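Local coordinates for protein ethylbenzene dehydrogenase alpha-subunit (Aromatoleum aromaticum, PDB 2IVF) that belongs to the molybdopterin oxidoreductase family and binds a molybdenum atom, two pterin dinucleotide cofactors and an iron/sulfur cluster, at residues Asp164-Asp169 with Ile648-Ala653; Phe633-Arg638 with Asp689-Ile694; Lys696-Arg701 with Asp721-Lys726. All blocks are in the same frame, centred on the assembly; numbering follows the deposited sequence.

Contact 1: Asp164-Asp169 with Ile648-Ala653. With MD1 (phosphoric acid 4-(2-amino-4-oxo-3,4,5,6,-tetrahydro-pteridin-6-yl)-2-hydroxy-3,4-dimercapto-but-3-en-yl ester guanylate ester), chain N.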
loop_
_atom_site.group_PDB
_atom_site.type_symbol
_atom_site.label_atom_id
_atom_site.label_comp_id
_atom_site.label_asym_id
_atom_site.label_seq_id
_atom_site.Cartn_x
_atom_site.Cartn_y
_atom_site.Cartn_z
ATOM N N ASP A 164 26.364 -13.698 20.823
ATOM C CA ASP A 164 26.799 -13.873 22.191
ATOM C C ASP A 164 27.149 -12.550 22.865
ATOM O O ASP A 164 26.735 -12.283 23.986
ATOM C CB ASP A 164 28.014 -14.761 22.201
ATOM C CG ASP A 164 28.202 -15.424 23.510
ATOM O OD1 ASP A 164 27.435 -16.375 23.761
ATOM O OD2 ASP A 164 29.106 -14.973 24.259
ATOM N N GLU A 165 27.927 -11.734 22.180
ATOM C CA GLU A 165 28.302 -10.427 22.718
ATOM C C GLU A 165 27.084 -9.546 22.878
ATOM O O GLU A 165 26.878 -8.944 23.950
ATOM C CB GLU A 165 29.318 -9.739 21.808
ATOM C CG GLU A 165 29.508 -8.241 22.128
ATOM C CD GLU A 165 30.768 -7.631 21.559
ATOM O OE1 GLU A 165 31.529 -8.328 20.881
ATOM O OE2 GLU A 165 31.010 -6.450 21.829
ATOM N N ALA A 166 26.261 -9.496 21.821
ATOM C CA ALA A 166 25.070 -8.614 21.748
ATOM C C ALA A 166 24.009 -8.989 22.798
ATOM O O ALA A 166 23.575 -8.147 23.593
ATOM C CB ALA A 166 24.506 -8.619 20.348
ATOM N N ALA A 167 23.663 -10.269 22.867
ATOM C CA ALA A 167 22.728 -10.744 23.894
ATOM C C ALA A 167 23.305 -10.577 25.291
ATOM O O ALA A 167 22.575 -10.284 26.235
ATOM C CB ALA A 167 22.343 -12.204 23.631
ATOM N N GLY A 168 24.617 -10.755 25.424
ATOM C CA GLY A 168 25.319 -10.530 26.691
ATOM C C GLY A 168 25.238 -9.086 27.173
ATOM O O GLY A 168 24.982 -8.826 28.359
ATOM N N ASP A 169 25.447 -8.136 26.267
ATOM C CA ASP A 169 25.366 -6.715 26.666
ATOM C C ASP A 169 23.954 -6.384 27.067
ATOM O O ASP A 169 23.724 -5.634 28.011
ATOM C CB ASP A 169 25.750 -5.755 25.542
ATOM C CG ASP A 169 27.226 -5.794 25.199
ATOM O OD1 ASP A 169 28.007 -6.437 25.925
ATOM O OD2 ASP A 169 27.582 -5.156 24.184
ATOM N N ILE A 648 22.311 -1.653 20.217
ATOM C CA ILE A 648 22.471 -3.013 19.737
ATOM C C ILE A 648 21.304 -3.294 18.797
ATOM O O ILE A 648 20.145 -3.025 19.130
ATOM C CB ILE A 648 22.428 -4.043 20.919
ATOM C CG1 ILE A 648 23.598 -3.881 21.875
ATOM C CG2 ILE A 648 22.386 -5.485 20.375
ATOM C CD1 ILE A 648 24.976 -4.161 21.287
ATOM N N VAL A 649 21.592 -3.826 17.615
ATOM C CA VAL A 649 20.546 -4.261 16.714
ATOM C C VAL A 649 20.759 -5.750 16.472
ATOM O O VAL A 649 21.873 -6.175 16.090
ATOM C CB VAL A 649 20.572 -3.466 15.403
ATOM C CG1 VAL A 649 19.481 -3.967 14.440
ATOM C CG2 VAL A 649 20.419 -1.949 15.690
ATOM N N LEU A 650 19.689 -6.532 16.700
ATOM C CA LEU A 650 19.725 -7.988 16.592
ATOM C C LEU A 650 18.975 -8.388 15.333
ATOM O O LEU A 650 17.795 -8.008 15.178
ATOM C CB LEU A 650 19.012 -8.595 17.771
ATOM C CG LEU A 650 19.628 -8.306 19.129
ATOM C CD1 LEU A 650 18.791 -8.973 20.180
ATOM C CD2 LEU A 650 21.083 -8.762 19.182
ATOM N N PRO A 651 19.625 -9.101 14.413
ATOM C CA PRO A 651 18.931 -9.363 13.130
ATOM C C PRO A 651 17.897 -10.488 13.196
ATOM O O PRO A 651 18.191 -11.529 13.726
ATOM C CB PRO A 651 20.059 -9.794 12.202
ATOM C CG PRO A 651 21.038 -10.486 13.098
ATOM C CD PRO A 651 20.972 -9.663 14.424
ATOM N N CYS A 652 16.729 -10.284 12.578
ATOM C CA CYS A 652 15.649 -11.237 12.631
ATOM C C CYS A 652 15.226 -11.776 11.276
ATOM O O CYS A 652 15.426 -11.176 10.207
ATOM C CB CYS A 652 14.431 -10.626 13.328
ATOM S SG CYS A 652 14.822 -10.202 15.012
ATOM N N ALA A 653 14.656 -12.964 11.361
ATOM C CA ALA A 653 14.121 -13.650 10.223
ATOM C C ALA A 653 12.869 -12.882 9.790
ATOM O O ALA A 653 12.156 -12.337 10.626
ATOM C CB ALA A 653 13.804 -15.099 10.621
HETATM P PB MD1 N . 5.035 0.796 14.011
HETATM O O3B MD1 N . 5.473 0.609 12.503
HETATM O O1B MD1 N . 4.508 -0.512 14.477
HETATM O O2B MD1 N . 6.007 1.591 14.796
HETATM O O3A MD1 N . 3.786 1.759 13.845
HETATM C C10 MD1 N . 2.438 1.271 13.666
HETATM C C11 MD1 N . 1.630 2.525 13.374
HETATM O O11 MD1 N . 1.932 2.812 11.966
HETATM C C12 MD1 N . 0.158 2.239 13.496
HETATM S S12 MD1 N . -0.455 0.642 13.507
HETATM C C13 MD1 N . -0.763 3.255 13.533
HETATM S S13 MD1 N . -2.424 2.967 13.615
HETATM C C14 MD1 N . -0.375 4.685 13.533
HETATM N N15 MD1 N . -0.828 5.514 12.468
HETATM C C16 MD1 N . -0.399 6.810 12.342
HETATM C C15 MD1 N . -0.983 7.578 11.351
HETATM O O14 MD1 N . -1.882 7.113 10.600
HETATM N N17 MD1 N . -0.463 8.824 11.217
HETATM C C17 MD1 N . 0.530 9.307 12.071
HETATM N N16 MD1 N . 0.941 10.550 11.863
HETATM N N18 MD1 N . 1.039 8.545 13.054
HETATM C C20 MD1 N . 0.581 7.320 13.195
HETATM N N8 MD1 N . 1.055 6.562 14.219
HETATM C C7 MD1 N . 0.709 5.187 14.454
HETATM P PA MD1 N . 6.903 0.613 11.763
HETATM O O1A MD1 N . 6.689 -0.177 10.513
HETATM O O2A MD1 N . 7.329 2.022 11.608
HETATM O "O5'" MD1 N . 7.911 -0.130 12.724
HETATM C "C5'" MD1 N . 7.743 -1.537 12.849
HETATM C "C4'" MD1 N . 9.037 -2.210 12.643
HETATM O "O4'" MD1 N . 8.697 -3.591 12.626
HETATM C "C1'" MD1 N . 9.682 -4.188 11.782
HETATM N N9 MD1 N . 9.321 -5.520 11.277
HETATM C C4 MD1 N . 9.853 -6.640 11.744
HETATM N N3 MD1 N . 10.760 -6.818 12.734
HETATM C C2 MD1 N . 11.158 -8.047 13.064
HETATM N N2 MD1 N . 12.056 -8.237 14.067
HETATM N N1 MD1 N . 10.687 -9.106 12.314
HETATM C C6 MD1 N . 9.769 -8.996 11.297
HETATM O O6 MD1 N . 9.361 -10.015 10.739
HETATM C C5 MD1 N . 9.318 -7.702 10.996
HETATM N N7 MD1 N . 8.486 -7.185 10.099
HETATM C C8 MD1 N . 8.490 -5.862 10.288
HETATM C "C2'" MD1 N . 9.822 -3.222 10.610
HETATM O "O2'" MD1 N . 11.093 -3.322 9.924
HETATM C "C3'" MD1 N . 9.572 -1.849 11.252
HETATM O "O3'" MD1 N . 10.794 -1.076 11.380
#
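The methyl group of Ala166 reaches into the fork between two strand side chains, and this is where helix and strand pack tightly. Its CB lies 3.6 Å from Leu650 CD2 and 3.8 Å from Ile648 CG2, one branch from each residue. Ile648 and Leu650 are two apart on the strand and point to the same side, toward the helix. Alanine suits the facing position because its short side chain lets the axes of helix segment 164-169 and strand 648-651 approach to 9.1 Å. In Ile648 the branch CG2 stands anti to the backbone N and serves Ala166, while CG1, beside the backbone N, carries CD1 toward Asp169.

That second meeting is looser and more open to solvent. Asp169 crosses Ile648 at about a right angle, and its OD2 stays 4.0 Å from Ile648 CD1, carboxylate against methyl. The charge is answered elsewhere: Lys148 forms salt bridges with both Asp169 and Glu165.

Strand 648-651 runs between strands 147-149 and 631-636 in a mixed sheet and leads at its C-terminal end into Cys652 and Ala653 of the MD1 pocket, where Cys652 CB lies 3.4 Å from MD1 N2. Helix 163-181 packs on one face of this alpha/beta sheet through small and branched apolar side chains, Ile170 extending the contact to Ile648 and Leu650, while Leu650 also touches Ile694 of helix 687-704.

Contact 2: Phe633-Arg638 with Asp689-Ile694. With MD1 (phosphoric acid 4-(2-amino-4-oxo-3,4,5,6,-tetrahydro-pteridin-6-yl)-2-hydroxy-3,4-dimercapto-but-3-en-yl ester guanylate ester), chain N.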
loop_
_atom_site.group_PDB
_atom_site.type_symbol
_atom_site.label_atom_id
_atom_site.label_comp_id
_atom_site.label_asym_id
_atom_site.label_seq_id
_atom_site.Cartn_x
_atom_site.Cartn_y
_atom_site.Cartn_z
ATOM N N PHE A 633 17.917 -1.564 22.536
ATOM C CA PHE A 633 18.197 -2.650 21.613
ATOM C C PHE A 633 16.985 -2.944 20.769
ATOM O O PHE A 633 15.834 -2.774 21.199
ATOM C CB PHE A 633 18.731 -3.891 22.325
ATOM C CG PHE A 633 17.711 -4.600 23.216
ATOM C CD1 PHE A 633 17.411 -4.110 24.471
ATOM C CD2 PHE A 633 17.073 -5.761 22.793
ATOM C CE1 PHE A 633 16.526 -4.789 25.311
ATOM C CE2 PHE A 633 16.148 -6.403 23.625
ATOM C CZ PHE A 633 15.887 -5.918 24.872
ATOM N N ALA A 634 17.260 -3.351 19.541
ATOM C CA ALA A 634 16.238 -3.571 18.563
ATOM C C ALA A 634 16.322 -4.992 18.060
ATOM O O ALA A 634 17.428 -5.511 17.816
ATOM C CB ALA A 634 16.395 -2.629 17.422
ATOM N N LEU A 635 15.145 -5.592 17.895
ATOM C CA LEU A 635 14.988 -6.850 17.205
ATOM C C LEU A 635 14.349 -6.510 15.887
ATOM O O LEU A 635 13.133 -6.297 15.818
ATOM C CB LEU A 635 14.113 -7.810 17.974
ATOM C CG LEU A 635 14.805 -8.589 19.071
ATOM C CD1 LEU A 635 15.046 -7.674 20.218
ATOM C CD2 LEU A 635 13.942 -9.813 19.491
ATOM N N GLU A 636 15.189 -6.433 14.858
ATOM C CA GLU A 636 14.774 -5.923 13.571
ATOM C C GLU A 636 15.181 -6.775 12.402
ATOM O O GLU A 636 16.203 -7.480 12.406
ATOM C CB GLU A 636 15.348 -4.503 13.387
ATOM C CG GLU A 636 14.393 -3.365 13.685
ATOM C CD GLU A 636 13.228 -3.213 12.755
ATOM O OE1 GLU A 636 13.058 -3.985 11.759
ATOM O OE2 GLU A 636 12.452 -2.269 13.032
ATOM N N THR A 637 14.378 -6.684 11.362
ATOM C CA THR A 637 14.728 -7.191 10.059
ATOM C C THR A 637 15.319 -6.091 9.208
ATOM O O THR A 637 16.001 -6.356 8.215
ATOM C CB THR A 637 13.482 -7.693 9.331
ATOM O OG1 THR A 637 12.502 -6.657 9.345
ATOM C CG2 THR A 637 12.930 -8.933 10.034
ATOM N N ARG A 638 15.068 -4.854 9.612
ATOM C CA ARG A 638 15.255 -3.722 8.760
ATOM C C ARG A 638 15.887 -2.569 9.577
ATOM O O ARG A 638 15.670 -2.448 10.794
ATOM C CB ARG A 638 13.865 -3.371 8.214
ATOM C CG ARG A 638 13.721 -2.217 7.283
ATOM C CD ARG A 638 12.221 -1.877 7.087
ATOM N NE ARG A 638 11.772 -1.124 8.245
ATOM C CZ ARG A 638 11.835 0.200 8.356
ATOM N NH1 ARG A 638 12.307 0.966 7.371
ATOM N NH2 ARG A 638 11.461 0.752 9.473
ATOM N N ASP A 689 13.459 -17.194 19.480
ATOM C CA ASP A 689 14.801 -17.727 19.723
ATOM C C ASP A 689 15.756 -16.632 20.236
ATOM O O ASP A 689 16.439 -16.819 21.251
ATOM C CB ASP A 689 15.343 -18.334 18.433
ATOM C CG ASP A 689 16.761 -18.788 18.577
ATOM O OD1 ASP A 689 17.064 -19.464 19.582
ATOM O OD2 ASP A 689 17.548 -18.457 17.678
ATOM N N ALA A 690 15.730 -15.473 19.572
ATOM C CA ALA A 690 16.484 -14.268 20.004
ATOM C C ALA A 690 16.192 -13.895 21.437
ATOM O O ALA A 690 17.133 -13.702 22.230
ATOM C CB ALA A 690 16.161 -13.074 19.084
ATOM N N ILE A 691 14.903 -13.844 21.779
ATOM C CA ILE A 691 14.472 -13.508 23.134
ATOM C C ILE A 691 14.801 -14.606 24.100
ATOM O O ILE A 691 15.226 -14.365 25.256
ATOM C CB ILE A 691 12.971 -13.172 23.176
ATOM C CG1 ILE A 691 12.752 -11.825 22.483
ATOM C CG2 ILE A 691 12.451 -13.145 24.658
ATOM C CD1 ILE A 691 11.350 -11.553 21.956
ATOM N N ALA A 692 14.662 -15.846 23.650
ATOM C CA ALA A 692 15.061 -16.957 24.485
ATOM C C ALA A 692 16.543 -16.815 24.868
ATOM O O ALA A 692 16.924 -16.997 26.039
ATOM C CB ALA A 692 14.777 -18.309 23.752
ATOM N N LEU A 693 17.370 -16.466 23.880
ATOM C CA LEU A 693 18.806 -16.349 24.072
ATOM C C LEU A 693 19.138 -15.206 25.019
ATOM O O LEU A 693 19.956 -15.372 25.892
ATOM C CB LEU A 693 19.522 -16.130 22.740
ATOM C CG LEU A 693 21.061 -15.979 22.770
ATOM C CD1 LEU A 693 21.764 -17.118 23.555
ATOM C CD2 LEU A 693 21.498 -15.952 21.307
ATOM N N ILE A 694 18.473 -14.069 24.842
ATOM C CA ILE A 694 18.624 -12.968 25.800
ATOM C C ILE A 694 18.325 -13.456 27.214
ATOM O O ILE A 694 19.144 -13.288 28.159
ATOM C CB ILE A 694 17.712 -11.776 25.463
ATOM C CG1 ILE A 694 18.191 -11.119 24.169
ATOM C CG2 ILE A 694 17.708 -10.793 26.653
ATOM C CD1 ILE A 694 17.259 -10.100 23.542
HETATM P PB MD1 N . 5.035 0.796 14.011
HETATM O O3B MD1 N . 5.473 0.609 12.503
HETATM O O1B MD1 N . 4.508 -0.512 14.477
HETATM O O2B MD1 N . 6.007 1.591 14.796
HETATM O O3A MD1 N . 3.786 1.759 13.845
HETATM C C10 MD1 N . 2.438 1.271 13.666
HETATM C C11 MD1 N . 1.630 2.525 13.374
HETATM O O11 MD1 N . 1.932 2.812 11.966
HETATM C C12 MD1 N . 0.158 2.239 13.496
HETATM S S12 MD1 N . -0.455 0.642 13.507
HETATM C C13 MD1 N . -0.763 3.255 13.533
HETATM S S13 MD1 N . -2.424 2.967 13.615
HETATM C C14 MD1 N . -0.375 4.685 13.533
HETATM N N15 MD1 N . -0.828 5.514 12.468
HETATM C C16 MD1 N . -0.399 6.810 12.342
HETATM C C15 MD1 N . -0.983 7.578 11.351
HETATM O O14 MD1 N . -1.882 7.113 10.600
HETATM N N17 MD1 N . -0.463 8.824 11.217
HETATM C C17 MD1 N . 0.530 9.307 12.071
HETATM N N16 MD1 N . 0.941 10.550 11.863
HETATM N N18 MD1 N . 1.039 8.545 13.054
HETATM C C20 MD1 N . 0.581 7.320 13.195
HETATM N N8 MD1 N . 1.055 6.562 14.219
HETATM C C7 MD1 N . 0.709 5.187 14.454
HETATM P PA MD1 N . 6.903 0.613 11.763
HETATM O O1A MD1 N . 6.689 -0.177 10.513
HETATM O O2A MD1 N . 7.329 2.022 11.608
HETATM O "O5'" MD1 N . 7.911 -0.130 12.724
HETATM C "C5'" MD1 N . 7.743 -1.537 12.849
HETATM C "C4'" MD1 N . 9.037 -2.210 12.643
HETATM O "O4'" MD1 N . 8.697 -3.591 12.626
HETATM C "C1'" MD1 N . 9.682 -4.188 11.782
HETATM N N9 MD1 N . 9.321 -5.520 11.277
HETATM C C4 MD1 N . 9.853 -6.640 11.744
HETATM N N3 MD1 N . 10.760 -6.818 12.734
HETATM C C2 MD1 N . 11.158 -8.047 13.064
HETATM N N2 MD1 N . 12.056 -8.237 14.067
HETATM N N1 MD1 N . 10.687 -9.106 12.314
HETATM C C6 MD1 N . 9.769 -8.996 11.297
HETATM O O6 MD1 N . 9.361 -10.015 10.739
HETATM C C5 MD1 N . 9.318 -7.702 10.996
HETATM N N7 MD1 N . 8.486 -7.185 10.099
HETATM C C8 MD1 N . 8.490 -5.862 10.288
HETATM C "C2'" MD1 N . 9.822 -3.222 10.610
HETATM O "O2'" MD1 N . 11.093 -3.322 9.924
HETATM C "C3'" MD1 N . 9.572 -1.849 11.252
HETATM O "O3'" MD1 N . 10.794 -1.076 11.380
#
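The Phe633 ring meets Ile694 CD1 obliquely, its CE2 3.9 Å away, while the guanidinium of Arg638 turns an edge to the ribose of MD1. Thr637 sets its methyl CG2 over one face of the guanine, 3.2 Å from MD1 N1. Ribose O2' lies in the guanidinium plane, 2.8 Å from Arg638 NE, and O3' near that plane at the same edge, 2.7 Å from NH2 in a nearly straight bond (167°). A bend at chi3 (79°) turns this edge to the sugar.

Glu636 takes the same two hydroxyls with its carboxylate: MD1 O2' donates to OE1 and O3' to OE2, the latter over 2.6 Å. OE1 also accepts a hydrogen bond from the backbone N-H of Arg638, which comes from above the carboxylate plane and helps to fix the group's rotation. MD1 N2 donates to Leu635 O over 2.8 Å.

The Leu635 side chain faces helix 687-704. Its CD2 touches Ile691 CG1 at 3.8 Å and Ala690 CB at 4.0 Å; small Ala690 leaves room for the branched leucine, which crosses Ile691 at about a right angle.

Segment 633-638 is divided between apolar side chains that pack the strand on the helix and polar groups at its C-terminal end that read ribose and guanine. Acidic and basic partners on the same diol probably balance each other's charge, and Arg638 also forms a salt bridge with Asp922.

Contact 3: Lys696-Arg701 with Asp721-Lys726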
loop_
_atom_site.group_PDB
_atom_site.type_symbol
_atom_site.label_atom_id
_atom_site.label_comp_id
_atom_site.label_asym_id
_atom_site.label_seq_id
_atom_site.Cartn_x
_atom_site.Cartn_y
_atom_site.Cartn_z
ATOM N N LYS A 696 18.388 -16.563 28.446
ATOM C CA LYS A 696 19.400 -17.518 28.892
ATOM C C LYS A 696 20.600 -16.733 29.388
ATOM O O LYS A 696 21.108 -16.957 30.491
ATOM C CB LYS A 696 19.779 -18.417 27.706
ATOM C CG LYS A 696 20.762 -19.566 27.981
ATOM C CD LYS A 696 21.148 -20.267 26.675
ATOM C CE LYS A 696 22.244 -21.338 26.831
ATOM N NZ LYS A 696 23.684 -20.795 26.791
ATOM N N LYS A 697 21.005 -15.748 28.587
ATOM C CA LYS A 697 22.136 -14.875 28.934
ATOM C C LYS A 697 21.898 -14.090 30.197
ATOM O O LYS A 697 22.807 -13.912 30.970
ATOM C CB LYS A 697 22.435 -13.907 27.800
ATOM C CG LYS A 697 23.080 -14.571 26.606
ATOM C CD LYS A 697 24.525 -14.862 26.863
ATOM C CE LYS A 697 25.120 -15.711 25.764
ATOM N NZ LYS A 697 26.277 -16.503 26.262
ATOM N N VAL A 698 20.677 -13.627 30.412
ATOM C CA VAL A 698 20.339 -12.973 31.664
ATOM C C VAL A 698 20.637 -13.906 32.842
ATOM O O VAL A 698 21.298 -13.508 33.803
ATOM C CB VAL A 698 18.882 -12.504 31.670
ATOM C CG1 VAL A 698 18.425 -12.173 33.022
ATOM C CG2 VAL A 698 18.711 -11.315 30.726
ATOM N N GLY A 699 20.168 -15.145 32.739
ATOM C CA GLY A 699 20.452 -16.160 33.729
ATOM C C GLY A 699 21.943 -16.417 33.891
ATOM O O GLY A 699 22.454 -16.412 35.005
ATOM N N GLU A 700 22.639 -16.636 32.778
ATOM C CA GLU A 700 24.062 -17.009 32.793
ATOM C C GLU A 700 24.903 -15.849 33.357
ATOM O O GLU A 700 25.753 -16.054 34.216
ATOM C CB GLU A 700 24.539 -17.372 31.378
ATOM C CG GLU A 700 24.024 -18.736 30.858
ATOM C CD GLU A 700 24.435 -19.050 29.416
ATOM O OE1 GLU A 700 25.065 -18.187 28.761
ATOM O OE2 GLU A 700 24.111 -20.167 28.931
ATOM N N ARG A 701 24.621 -14.637 32.871
ATOM C CA ARG A 701 25.343 -13.436 33.285
ATOM C C ARG A 701 25.060 -13.151 34.749
ATOM O O ARG A 701 25.980 -12.838 35.527
ATOM C CB ARG A 701 24.974 -12.236 32.402
ATOM C CG ARG A 701 25.343 -12.400 30.884
ATOM C CD ARG A 701 26.838 -12.562 30.698
ATOM N NE ARG A 701 27.453 -11.375 31.269
ATOM C CZ ARG A 701 28.544 -11.353 32.020
ATOM N NH1 ARG A 701 29.227 -12.458 32.313
ATOM N NH2 ARG A 701 28.949 -10.194 32.507
ATOM N N ASP A 721 17.701 -16.984 37.251
ATOM C CA ASP A 721 18.052 -18.268 36.663
ATOM C C ASP A 721 16.865 -19.094 36.195
ATOM O O ASP A 721 17.066 -20.162 35.615
ATOM C CB ASP A 721 18.937 -19.102 37.593
ATOM C CG ASP A 721 18.215 -19.598 38.830
ATOM O OD1 ASP A 721 16.992 -19.356 38.979
ATOM O OD2 ASP A 721 18.907 -20.218 39.670
ATOM N N GLU A 722 15.645 -18.642 36.456
ATOM C CA GLU A 722 14.491 -19.398 35.992
ATOM C C GLU A 722 13.779 -18.737 34.831
ATOM O O GLU A 722 12.851 -19.306 34.272
ATOM C CB GLU A 722 13.547 -19.736 37.141
ATOM C CG GLU A 722 12.796 -18.600 37.748
ATOM C CD GLU A 722 12.304 -18.912 39.181
ATOM O OE1 GLU A 722 12.500 -20.044 39.664
ATOM O OE2 GLU A 722 11.730 -17.979 39.796
ATOM N N LEU A 723 14.258 -17.568 34.417
ATOM C CA LEU A 723 13.622 -16.848 33.337
ATOM C C LEU A 723 13.585 -17.662 32.045
ATOM O O LEU A 723 12.549 -17.676 31.365
ATOM C CB LEU A 723 14.301 -15.497 33.046
ATOM C CG LEU A 723 14.093 -14.469 34.152
ATOM C CD1 LEU A 723 15.033 -13.257 33.942
ATOM C CD2 LEU A 723 12.632 -14.054 34.215
ATOM N N TYR A 724 14.714 -18.289 31.715
ATOM C CA TYR A 724 14.845 -19.004 30.461
ATOM C C TYR A 724 14.006 -20.248 30.454
ATOM O O TYR A 724 13.316 -20.518 29.448
ATOM C CB TYR A 724 16.303 -19.339 30.165
ATOM C CG TYR A 724 16.497 -20.207 28.940
ATOM C CD1 TYR A 724 16.461 -19.671 27.652
ATOM C CD2 TYR A 724 16.768 -21.553 29.071
ATOM C CE1 TYR A 724 16.675 -20.465 26.552
ATOM C CE2 TYR A 724 16.964 -22.352 27.956
ATOM C CZ TYR A 724 16.915 -21.797 26.713
ATOM O OH TYR A 724 17.115 -22.628 25.645
ATOM N N LYS A 725 14.042 -21.005 31.549
ATOM C CA LYS A 725 13.219 -22.219 31.631
ATOM C C LYS A 725 11.728 -21.866 31.544
ATOM O O LYS A 725 10.976 -22.533 30.834
ATOM C CB LYS A 725 13.575 -23.118 32.843
ATOM C CG LYS A 725 12.819 -22.906 34.163
ATOM C CD LYS A 725 13.340 -23.898 35.234
ATOM C CE LYS A 725 12.937 -23.487 36.719
ATOM N NZ LYS A 725 13.440 -24.404 37.847
ATOM N N LYS A 726 11.315 -20.783 32.207
ATOM C CA LYS A 726 9.929 -20.371 32.175
ATOM C C LYS A 726 9.534 -19.938 30.783
ATOM O O LYS A 726 8.530 -20.394 30.272
ATOM C CB LYS A 726 9.666 -19.281 33.209
ATOM C CG LYS A 726 9.537 -19.882 34.598
ATOM C CD LYS A 726 9.739 -18.897 35.683
ATOM C CE LYS A 726 8.606 -17.922 35.814
ATOM N NZ LYS A 726 7.289 -18.577 35.997
#
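Lys696 lays the start of its side chain over one face of the Tyr724 ring, a CH-pi contact that carries much of this meeting of two helices. Its CB stands 4.0 Å from the ring centroid, 30° off the normal, and comes within 3.5 Å of CD1. Because CG is anti to the backbone N (chi1 -176°), the chain continues across the same face, with CG over the ring centre. Lysine fits this border position: its methylenes can lie on an aromatic surface while the ammonium leads away from the other segment.

Aliphatic side chains meet in one pair. Val698 CG1 meets Leu723 CD1 at 3.7 Å, the two residues crossing at a slant; both are branched and apolar, which suits them to fill a buried place. The backbones come nearest at the Gly699 end, where Gly699 CA is 4.3 Å from Asp721 CA, an approach made easier by the missing side chain of glycine.

The charged interactions run along helix 687-704. Lys697 NZ reaches Glu700 OE1, one turn ahead, at 3.2 Å, nearly in line with the C-O bond, and pairs also with Asp164. On the other segment, the carboxylate of Asp721 turns away from the meeting and forms a salt bridge with Arg719.

Helix 687-704 lies here against helix 163-181 as well as helix 723-727: Lys697 and Val698 touch Ala171 of the former, while Leu723 continues from Val698 to Leu209 and Met210 of helix 197-210, joining the short helix 723-727 to that longer one.

Overall arrangement
Contacts 1 and 2 lie side by side, their centres about 6 Å apart, because strands 648-651 and 631-636 are neighbours in one mixed sheet; backbone hydrogen bonds such as Leu650 N to Ala634 O join them, and both touch MD1. The centre of contact 3 lies about 16 Å from that of contact 1 and about 15 Å from that of contact 2, farther along helix 687-704, shared with contact 2. Asp164 and Lys697 link contacts 1 and 3 by a salt bridge. Along the chain the segments of contacts 1 and 2 alternate, and contact 3 follows both. A continuous path of packing runs from the cofactor-binding strand ends, through the helices beside the sheet, to helix 723-727.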